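Lysozyme C (Equus asinus, PDB 5XUW) hydrolyses the beta-1,4 linkages between N-acetylmuramic acid and N-acetylglucosamine in bacterial peptidoglycan, which makes it bacteriolytic, and binds one calcium ion. Local coordinates at residues A[24-29]-A[121-126]. Residues are numbered along the deposited sequence; the frame is centred on the assembly and turned at random.
Sequences SLANWV and SEYLAS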
# COMPACT_ATOMS: atom_id res chain seq x y z
N SER A 24 -10.82 2.80 7.02
CA SER A 24 -11.21 1.45 7.39
C SER A 24 -10.28 0.41 6.81
O SER A 24 -9.60 0.65 5.81
CB SER A 24 -12.61 1.14 6.86
OG SER A 24 -12.59 1.05 5.45
N LEU A 25 -10.29 -0.76 7.43
CA LEU A 25 -9.58 -1.90 6.90
C LEU A 25 -9.97 -2.18 5.44
O LEU A 25 -9.11 -2.48 4.62
CB LEU A 25 -9.89 -3.12 7.78
CG LEU A 25 -9.10 -4.39 7.54
CD1 LEU A 25 -7.62 -4.15 7.79
CD2 LEU A 25 -9.65 -5.46 8.47
N ALA A 26 -11.25 -2.07 5.09
CA ALA A 26 -11.68 -2.31 3.70
C ALA A 26 -10.98 -1.36 2.74
O ALA A 26 -10.55 -1.76 1.66
CB ALA A 26 -13.19 -2.19 3.57
N ASN A 27 -10.87 -0.09 3.14
CA ASN A 27 -10.14 0.88 2.32
C ASN A 27 -8.67 0.52 2.10
O ASN A 27 -8.16 0.63 0.99
CB ASN A 27 -10.29 2.30 2.88
CG ASN A 27 -11.47 3.01 2.30
OD1 ASN A 27 -11.47 3.34 1.12
ND2 ASN A 27 -12.51 3.22 3.11
N TRP A 28 -8.01 0.09 3.16
CA TRP A 28 -6.61 -0.36 3.08
C TRP A 28 -6.43 -1.58 2.16
O TRP A 28 -5.50 -1.63 1.34
CB TRP A 28 -6.10 -0.70 4.48
CG TRP A 28 -5.78 0.50 5.29
CD1 TRP A 28 -6.47 0.99 6.37
CD2 TRP A 28 -4.69 1.39 5.08
NE1 TRP A 28 -5.86 2.13 6.84
CE2 TRP A 28 -4.76 2.39 6.06
CE3 TRP A 28 -3.65 1.42 4.16
CZ2 TRP A 28 -3.81 3.41 6.15
CZ3 TRP A 28 -2.71 2.43 4.24
CH2 TRP A 28 -2.80 3.41 5.23
N VAL A 29 -7.32 -2.56 2.31
CA VAL A 29 -7.28 -3.76 1.47
C VAL A 29 -7.59 -3.39 0.01
O VAL A 29 -6.94 -3.88 -0.91
CB VAL A 29 -8.21 -4.87 2.00
CG1 VAL A 29 -8.21 -6.08 1.07
CG2 VAL A 29 -7.77 -5.31 3.39
N SER A 121 -18.97 -1.63 2.05
CA SER A 121 -19.62 -2.30 3.18
C SER A 121 -19.62 -3.83 3.08
O SER A 121 -19.58 -4.50 4.11
CB SER A 121 -21.07 -1.82 3.35
OG SER A 121 -21.81 -2.04 2.17
N GLU A 122 -19.68 -4.36 1.86
CA GLU A 122 -19.65 -5.81 1.62
C GLU A 122 -18.29 -6.31 1.11
O GLU A 122 -18.13 -7.51 0.86
CB GLU A 122 -20.73 -6.21 0.62
CG GLU A 122 -22.13 -5.73 0.97
CD GLU A 122 -23.17 -6.10 -0.08
OE1 GLU A 122 -22.80 -6.60 -1.17
OE2 GLU A 122 -24.37 -5.88 0.18
N TYR A 123 -17.32 -5.42 0.96
CA TYR A 123 -16.03 -5.74 0.32
C TYR A 123 -15.27 -6.83 1.09
O TYR A 123 -14.65 -7.71 0.49
CB TYR A 123 -15.20 -4.46 0.14
CG TYR A 123 -13.82 -4.66 -0.51
CD1 TYR A 123 -13.70 -5.00 -1.86
CD2 TYR A 123 -12.66 -4.49 0.24
CE1 TYR A 123 -12.44 -5.19 -2.44
CE2 TYR A 123 -11.41 -4.66 -0.33
CZ TYR A 123 -11.29 -5.01 -1.67
OH TYR A 123 -10.03 -5.19 -2.22
N LEU A 124 -15.32 -6.77 2.42
CA LEU A 124 -14.69 -7.79 3.27
C LEU A 124 -15.72 -8.74 3.91
O LEU A 124 -15.43 -9.37 4.93
CB LEU A 124 -13.83 -7.13 4.35
CG LEU A 124 -12.71 -6.22 3.85
CD1 LEU A 124 -11.93 -5.67 5.04
CD2 LEU A 124 -11.80 -6.94 2.86
N ALA A 125 -16.88 -8.89 3.27
CA ALA A 125 -17.96 -9.70 3.84
C ALA A 125 -17.55 -11.16 4.01
O ALA A 125 -17.89 -11.78 5.00
CB ALA A 125 -19.23 -9.58 3.00
N SER A 126 -16.77 -11.68 3.07
CA SER A 126 -16.28 -13.06 3.17
C SER A 126 -15.21 -13.26 4.26
O SER A 126 -14.93 -14.40 4.63
CB SER A 126 -15.77 -13.53 1.81
OG SER A 126 -14.72 -12.71 1.33
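L124 and Y123 lie against the first turn of helix 25-36, and no hydrogen bond links the two segments. The contact is mainly apolar and rests on five residues. L124 uses both methyls. CD1 reaches the helix backbone at A26, 3.6 Å from A26 CA, and also touches A26 CB. CD1 also meets L25 CG at 4.0 Å, and the two leucine side chains cross at about a right angle. CD2 approaches V29 CG1. With L124 CG anti to its own carbonyl carbon (chi1 -58°), CG itself lies 4.0 Å from A26 CA.

The Y123 ring meets the same turn with its CD2-CE2 side. CE2 is 3.6 Å from A26 O and also touches V29 CG1. CD2 touches A26 CB at 4.1 Å. V29 CG1 and A26 O both stand obliquely to the ring. The hydroxyl passes the carbonyl of V29, but its hydrogen bond is to E33, one turn further along the helix. K5 of helix 5-14 makes a cation-pi contact with the ring and also bonds Y123 O.

Polar groups secure each segment separately. S24 is the N-cap of helix 25-36, and its OG accepts from N27 N at 3.1 Å, nearly straight at 164°. N27 ND2 also donates to this OG, from a more bent angle. In the other segment a type I turn from E122 to A125 is closed by A125 N bonding E122 O at 3.0 Å.

The contact fastens the loop after helix 109-114 to the start of helix 25-36. It belongs to the helical part of the C-type lysozyme fold, where the C-terminal segment packs back near helix 5-14 and the C6-C127 disulfide.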